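Local structure of TfuA domain-containing protein (Methanosarcina acetivorans, 6XP8) at residues G58-E61 with I62-L66; Y98-R102 with D103-E107. The protein probably takes part in thioamidation of the peptide backbone, acting alongside a YcaO-type enzyme in this methanogenic archaeon. All blocks are in the same frame, centred on the assembly; numbering follows the deposited sequence.

Interaction 1: residues G58-E61 with I62-L66; sequences GHRE and ILSAL
Arg60 and Ser64, one turn apart on helix 59-67, meet chiefly through the backbone: Ser64 N donates to Arg60 O at 2.9 Å, and Ser64 CB rests 3.4 Å from that same oxygen. The Arg60 side chain runs forward along the helix and turns one face of its guanidinium to the serine hydroxyl, with NH2 4.3 Å from OG, an approach too distant to be a bond. The Ser64 hydroxyl stands out from the helix, its OG turned away from the backbone N (chi1 -179°), and is hydrogen-bonded to Glu34. Leu63 lies over the carbonyl one turn earlier: its CG comes within 3.3 Å of His59 O, which accepts from Leu63 N at 173°, almost straight. Ile62 reaches back toward the helix start and sets CD1 3.9 Å from Gly58 O. That oxygen receives a weak bond from Ile62 N, whereas Ala65 N binds Glu61 O at 3.2 Å. Glu61 folds toward the helix start from beside its backbone N (chi1 -58°), then runs extended, which brings OE2 to Gly58 N at 3.0 Å. The N-H meets this oxygen from above the carboxylate plane, while OE1 takes Phe31 N. Gly58 is the N-cap residue, so the buried carboxylate satisfies a backbone N-H ahead of the first turn. Beyond the helix, His59 is hydrogen-bonded to Glu85, and Ile62 packs on Leu33 and Leu86. Two backbone N-H groups thus hold the Glu61 carboxylate, one on each oxygen, fixing its rotation; together with the nearby helix N-terminus they would probably favour its negative charge.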
ATOM      1  N   GLY A  58      12.761  -5.845   9.159  1.00 16.52           N
ATOM      2  CA  GLY A  58      12.876  -7.285   9.408  1.00 17.23           C
ATOM      3  C   GLY A  58      11.883  -7.791  10.436  1.00 18.17           C
ATOM      4  O   GLY A  58      11.413  -7.017  11.279  1.00 17.86           O
ATOM      5  N   HIS A  59      11.564  -9.087  10.354  1.00 19.12           N
ATOM      6  CA  HIS A  59      10.702  -9.749  11.347  1.00 20.53           C
ATOM      7  C   HIS A  59      11.246  -9.584  12.765  1.00 20.94           C
ATOM      8  O   HIS A  59      10.482  -9.306  13.690  1.00 20.43           O
ATOM      9  CB  HIS A  59      10.510 -11.244  11.042  1.00 21.74           C
ATOM     10  CG  HIS A  59       9.737 -11.527   9.789  1.00 23.15           C
ATOM     11  ND1 HIS A  59       9.538 -12.809   9.321  1.00 24.01           N
ATOM     12  CD2 HIS A  59       9.122 -10.704   8.903  1.00 23.63           C
ATOM     13  CE1 HIS A  59       8.832 -12.764   8.206  1.00 24.43           C
ATOM     14  NE2 HIS A  59       8.569 -11.500   7.928  1.00 23.64           N
ATOM     15  N   ARG A  60      12.562  -9.756  12.918  1.00 21.67           N
ATOM     16  CA  ARG A  60      13.258  -9.588  14.204  1.00 22.45           C
ATOM     17  C   ARG A  60      12.960  -8.233  14.871  1.00 20.95           C
ATOM     18  O   ARG A  60      12.716  -8.171  16.081  1.00 20.00           O
ATOM     19  CB  ARG A  60      14.773  -9.843  14.016  1.00 25.49           C
ATOM     20  CG  ARG A  60      15.730  -9.169  14.999  1.00 29.48           C
ATOM     21  CD  ARG A  60      15.895  -9.932  16.309  1.00 32.35           C
ATOM     22  NE  ARG A  60      16.370  -9.049  17.380  1.00 34.77           N
ATOM     23  CZ  ARG A  60      16.201  -9.254  18.687  1.00 36.50           C
ATOM     24  NH1 ARG A  60      15.559 -10.326  19.144  1.00 37.34           N
ATOM     25  NH2 ARG A  60      16.680  -8.369  19.551  1.00 38.27           N
ATOM     26  N   GLU A  61      12.957  -7.170  14.067  1.00 20.17           N
ATOM     27  CA  GLU A  61      12.688  -5.808  14.537  1.00 19.89           C
ATOM     28  C   GLU A  61      11.263  -5.633  15.051  1.00 18.21           C
ATOM     29  O   GLU A  61      11.049  -5.003  16.090  1.00 17.56           O
ATOM     30  CB  GLU A  61      12.906  -4.809  13.410  1.00 20.92           C
ATOM     31  CG  GLU A  61      14.289  -4.820  12.796  1.00 22.72           C
ATOM     32  CD  GLU A  61      14.389  -3.799  11.694  1.00 22.55           C
ATOM     33  OE1 GLU A  61      14.055  -2.627  11.955  1.00 23.62           O
ATOM     34  OE2 GLU A  61      14.790  -4.173  10.580  1.00 23.82           O
ATOM     35  N   ILE A  62      10.303  -6.178  14.303  1.00 17.47           N
ATOM     36  CA  ILE A  62       8.886  -6.102  14.662  1.00 16.88           C
ATOM     37  C   ILE A  62       8.652  -6.918  15.939  1.00 17.15           C
ATOM     38  O   ILE A  62       8.028  -6.421  16.882  1.00 17.05           O
ATOM     39  CB  ILE A  62       7.963  -6.520  13.485  1.00 16.71           C
ATOM     40  CG1 ILE A  62       8.021  -5.447  12.381  1.00 16.48           C
ATOM     41  CG2 ILE A  62       6.520  -6.733  13.948  1.00 16.23           C
ATOM     42  CD1 ILE A  62       7.699  -5.945  10.985  1.00 17.42           C
ATOM     43  N   LEU A  63       9.192  -8.137  15.973  1.00 17.94           N
ATOM     44  CA  LEU A  63       9.096  -9.002  17.156  1.00 19.06           C
ATOM     45  C   LEU A  63       9.706  -8.387  18.415  1.00 19.39           C
ATOM     46  O   LEU A  63       9.147  -8.551  19.506  1.00 19.62           O
ATOM     47  CB  LEU A  63       9.691 -10.389  16.882  1.00 19.93           C
ATOM     48  CG  LEU A  63       8.946 -11.285  15.881  1.00 20.64           C
ATOM     49  CD1 LEU A  63       9.783 -12.509  15.530  1.00 21.51           C
ATOM     50  CD2 LEU A  63       7.571 -11.698  16.385  1.00 21.52           C
ATOM     51  N   SER A  64      10.830  -7.678  18.262  1.00 19.17           N
ATOM     52  CA  SER A  64      11.463  -6.956  19.375  1.00 19.58           C
ATOM     53  C   SER A  64      10.515  -5.903  19.958  1.00 19.37           C
ATOM     54  O   SER A  64      10.328  -5.833  21.183  1.00 18.99           O
ATOM     55  CB  SER A  64      12.788  -6.311  18.940  1.00 20.08           C
ATOM     56  OG  SER A  64      13.400  -5.632  20.025  1.00 21.45           O
ATOM     57  N   ALA A  65       9.909  -5.108  19.073  1.00 18.76           N
ATOM     58  CA  ALA A  65       8.920  -4.095  19.456  1.00 18.56           C
ATOM     59  C   ALA A  65       7.728  -4.702  20.207  1.00 18.44           C
ATOM     60  O   ALA A  65       7.325  -4.184  21.254  1.00 18.79           O
ATOM     61  CB  ALA A  65       8.455  -3.313  18.229  1.00 18.31           C
ATOM     62  N   LEU A  66       7.195  -5.805  19.679  1.00 18.49           N
ATOM     63  CA  LEU A  66       6.066  -6.517  20.292  1.00 18.87           C
ATOM     64  C   LEU A  66       6.412  -7.065  21.679  1.00 20.04           C
ATOM     65  O   LEU A  66       5.605  -6.949  22.606  1.00 19.88           O
ATOM     66  CB  LEU A  66       5.562  -7.645  19.378  1.00 18.33           C
ATOM     67  CG  LEU A  66       4.899  -7.249  18.048  1.00 18.05           C
ATOM     68  CD1 LEU A  66       4.833  -8.446  17.119  1.00 17.95           C
ATOM     69  CD2 LEU A  66       3.515  -6.638  18.257  1.00 18.35           C
TER

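Interaction 2: residues Y98-R102 with D103-E107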
ATOM      1  N   TYR A  98      -4.086  -6.337   3.441  1.00 15.45           N
ATOM      2  CA  TYR A  98      -3.760  -7.306   4.485  1.00 15.90           C
ATOM      3  C   TYR A  98      -4.607  -8.581   4.363  1.00 16.35           C
ATOM      4  O   TYR A  98      -4.065  -9.687   4.395  1.00 16.34           O
ATOM      5  CB  TYR A  98      -3.932  -6.697   5.883  1.00 15.77           C
ATOM      6  CG  TYR A  98      -3.998  -7.743   6.982  1.00 15.92           C
ATOM      7  CD1 TYR A  98      -2.876  -8.514   7.315  1.00 15.93           C
ATOM      8  CD2 TYR A  98      -5.195  -7.973   7.672  1.00 16.04           C
ATOM      9  CE1 TYR A  98      -2.943  -9.484   8.313  1.00 16.15           C
ATOM     10  CE2 TYR A  98      -5.268  -8.929   8.678  1.00 16.38           C
ATOM     11  CZ  TYR A  98      -4.148  -9.679   8.990  1.00 16.28           C
ATOM     12  OH  TYR A  98      -4.234 -10.623   9.991  1.00 17.17           O
ATOM     13  N   GLU A  99      -5.926  -8.408   4.245  1.00 17.41           N
ATOM     14  CA  GLU A  99      -6.862  -9.526   4.086  1.00 18.89           C
ATOM     15  C   GLU A  99      -6.505 -10.426   2.901  1.00 18.66           C
ATOM     16  O   GLU A  99      -6.487 -11.654   3.039  1.00 18.73           O
ATOM     17  CB  GLU A  99      -8.301  -9.018   3.968  1.00 20.50           C
ATOM     18  CG  GLU A  99      -8.871  -8.472   5.273  1.00 22.89           C
ATOM     19  CD  GLU A  99     -10.119  -7.617   5.096  1.00 24.84           C
ATOM     20  OE1 GLU A  99     -10.681  -7.543   3.976  1.00 26.29           O
ATOM     21  OE2 GLU A  99     -10.547  -7.011   6.101  1.00 26.15           O
ATOM     22  N   TRP A 100      -6.201  -9.813   1.756  1.00 18.04           N
ATOM     23  CA  TRP A 100      -5.810 -10.564   0.555  1.00 18.17           C
ATOM     24  C   TRP A 100      -4.515 -11.357   0.730  1.00 17.39           C
ATOM     25  O   TRP A 100      -4.436 -12.500   0.285  1.00 17.35           O
ATOM     26  CB  TRP A 100      -5.719  -9.652  -0.671  1.00 19.24           C
ATOM     27  CG  TRP A 100      -7.022  -9.054  -1.123  1.00 21.02           C
ATOM     28  CD1 TRP A 100      -8.257  -9.644  -1.098  1.00 21.32           C
ATOM     29  CD2 TRP A 100      -7.209  -7.762  -1.708  1.00 21.97           C
ATOM     30  NE1 TRP A 100      -9.203  -8.793  -1.614  1.00 22.62           N
ATOM     31  CE2 TRP A 100      -8.589  -7.630  -1.996  1.00 22.63           C
ATOM     32  CE3 TRP A 100      -6.346  -6.694  -2.005  1.00 22.99           C
ATOM     33  CZ2 TRP A 100      -9.131  -6.468  -2.571  1.00 23.27           C
ATOM     34  CZ3 TRP A 100      -6.883  -5.536  -2.578  1.00 23.43           C
ATOM     35  CH2 TRP A 100      -8.264  -5.436  -2.850  1.00 23.54           C
ATOM     36  N   TYR A 101      -3.512 -10.757   1.379  1.00 16.80           N
ATOM     37  CA  TYR A 101      -2.264 -11.467   1.702  1.00 16.86           C
ATOM     38  C   TYR A 101      -2.521 -12.629   2.665  1.00 17.18           C
ATOM     39  O   TYR A 101      -2.042 -13.743   2.439  1.00 16.88           O
ATOM     40  CB  TYR A 101      -1.218 -10.523   2.313  1.00 16.48           C
ATOM     41  CG  TYR A 101      -0.364  -9.731   1.340  1.00 16.71           C
ATOM     42  CD1 TYR A 101       0.379 -10.368   0.330  1.00 16.67           C
ATOM     43  CD2 TYR A 101      -0.255  -8.338   1.463  1.00 16.69           C
ATOM     44  CE1 TYR A 101       1.164  -9.635  -0.554  1.00 16.80           C
ATOM     45  CE2 TYR A 101       0.537  -7.597   0.589  1.00 16.53           C
ATOM     46  CZ  TYR A 101       1.247  -8.249  -0.409  1.00 16.72           C
ATOM     47  OH  TYR A 101       2.028  -7.516  -1.267  1.00 16.64           O
ATOM     48  N   ARG A 102      -3.283 -12.348   3.727  1.00 17.57           N
ATOM     49  CA  ARG A 102      -3.647 -13.333   4.757  1.00 18.22           C
ATOM     50  C   ARG A 102      -4.297 -14.588   4.156  1.00 18.78           C
ATOM     51  O   ARG A 102      -3.940 -15.715   4.518  1.00 18.57           O
ATOM     52  CB  ARG A 102      -4.583 -12.680   5.790  1.00 18.52           C
ATOM     53  CG  ARG A 102      -5.000 -13.564   6.960  1.00 18.88           C
ATOM     54  CD  ARG A 102      -6.239 -13.017   7.661  1.00 18.98           C
ATOM     55  NE  ARG A 102      -7.394 -12.937   6.761  1.00 19.99           N
ATOM     56  CZ  ARG A 102      -8.469 -12.172   6.956  1.00 20.30           C
ATOM     57  NH1 ARG A 102      -8.570 -11.396   8.032  1.00 21.10           N
ATOM     58  NH2 ARG A 102      -9.447 -12.173   6.059  1.00 20.34           N
ATOM     59  N   ASP A 103      -5.218 -14.367   3.221  1.00 19.55           N
ATOM     60  CA  ASP A 103      -6.042 -15.431   2.640  1.00 20.64           C
ATOM     61  C   ASP A 103      -5.458 -16.034   1.357  1.00 21.45           C
ATOM     62  O   ASP A 103      -6.094 -16.888   0.711  1.00 21.82           O
ATOM     63  CB  ASP A 103      -7.466 -14.906   2.404  1.00 20.86           C
ATOM     64  CG  ASP A 103      -8.160 -14.470   3.696  1.00 20.97           C
ATOM     65  OD1 ASP A 103      -7.758 -14.919   4.792  1.00 21.63           O
ATOM     66  OD2 ASP A 103      -9.113 -13.673   3.614  1.00 21.56           O
ATOM     67  N   GLY A 104      -4.249 -15.602   0.999  1.00 21.93           N
ATOM     68  CA  GLY A 104      -3.564 -16.075  -0.210  1.00 21.83           C
ATOM     69  C   GLY A 104      -4.202 -15.640  -1.516  1.00 21.92           C
ATOM     70  O   GLY A 104      -3.955 -16.251  -2.559  1.00 23.06           O
ATOM     71  N   VAL A 105      -5.023 -14.589  -1.459  1.00 21.03           N
ATOM     72  CA  VAL A 105      -5.688 -14.018  -2.640  1.00 20.88           C
ATOM     73  C   VAL A 105      -4.645 -13.328  -3.538  1.00 21.15           C
ATOM     74  O   VAL A 105      -4.710 -13.418  -4.769  1.00 21.85           O
ATOM     75  CB  VAL A 105      -6.836 -13.060  -2.224  1.00 20.97           C
ATOM     76  CG1 VAL A 105      -7.515 -12.417  -3.429  1.00 21.06           C
ATOM     77  CG2 VAL A 105      -7.864 -13.804  -1.375  1.00 20.74           C
ATOM     78  N   ILE A 106      -3.690 -12.649  -2.906  1.00 20.51           N
ATOM     79  CA  ILE A 106      -2.513 -12.098  -3.583  1.00 20.13           C
ATOM     80  C   ILE A 106      -1.258 -12.623  -2.877  1.00 19.94           C
ATOM     81  O   ILE A 106      -1.336 -13.087  -1.733  1.00 19.45           O
ATOM     82  CB  ILE A 106      -2.516 -10.543  -3.639  1.00 20.82           C
ATOM     83  CG1 ILE A 106      -2.445  -9.930  -2.223  1.00 20.40           C
ATOM     84  CG2 ILE A 106      -3.708 -10.024  -4.454  1.00 20.41           C
ATOM     85  CD1 ILE A 106      -2.211  -8.429  -2.169  1.00 21.10           C
ATOM     86  N   GLU A 107      -0.117 -12.566  -3.565  1.00 20.14           N
ATOM     87  CA  GLU A 107       1.185 -12.877  -2.951  1.00 20.39           C
ATOM     88  C   GLU A 107       2.326 -12.065  -3.559  1.00 19.40           C
ATOM     89  O   GLU A 107       2.253 -11.638  -4.718  1.00 18.78           O
ATOM     90  CB  GLU A 107       1.505 -14.385  -2.965  1.00 22.92           C
ATOM     91  CG  GLU A 107       1.504 -15.051  -4.329  1.00 25.63           C
ATOM     92  CD  GLU A 107       1.847 -16.530  -4.257  1.00 27.09           C
ATOM     93  OE1 GLU A 107       0.914 -17.356  -4.334  1.00 27.91           O
ATOM     94  OE2 GLU A 107       3.043 -16.861  -4.101  1.00 28.78           O
TER
HETATM   95  O   HOH W   1      -0.291 -14.287   0.363  1.00 23.65           O
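A Schellman motif ends helix 96-102, with Trp100 and Tyr101 of the last turn meeting Val105 and Ile106 beyond it. Gly104, at positive phi (68°), turns the chain, and Trp100 O accepts from two donors: Val105 N at 2.8 Å in the carbonyl plane, and Ile106 N from above it. Gly104 N binds Tyr101 O. Val105 CG1 meets Trp100 CD1 obliquely at 3.7 Å. Ile106 holds CG1 between its backbone N and carbonyl carbon (chi1 64°), directing this branch to Trp100 CB at 3.6 Å and CD1 over the centre of the Tyr101 ring, a CH-pi contact 3.8 Å from the centroid. Replacing Tyr101 by an alanine would probably leave Ile106 CD1 without its ring and Ser108 O without the phenol's hydrogen bond. A water donates to both Tyr101 O and Ile106 O. Arg102 bends at chi3 and grips the neighbouring Asp103 side-on, NE to OD1 at 2.8 Å and NH2 to OD2 at 2.9 Å, with the two planes 35° apart. The backbone bonds to Trp100 O and Tyr101 O close the helix end; the exposed charge pair fixes the Arg102 and Asp103 side chains against each other, while the buried Ile106-Tyr101 contact holds the chain beyond the turn by apolar packing.

Along the chain the two contacts stand in series, neither nesting nor crossing: interaction 1 closes at residue 66 before interaction 2 opens at 98. Each is local, with no intervening residues between its segments. Interaction 1 starts helix 59-67, the connection between parallel strands 43-46 and 71-74 in a beta-alpha-beta unit; interaction 2 ends helix 96-102, which follows edge strand 92-93, and begins the loop leading to helix 128-140. Their centres lie 21 Å apart and they do not touch. Helix 78-86 lies against both, meeting His59 and Ile62 of the first and Tyr98 and Tyr101 of the second, and so links them indirectly.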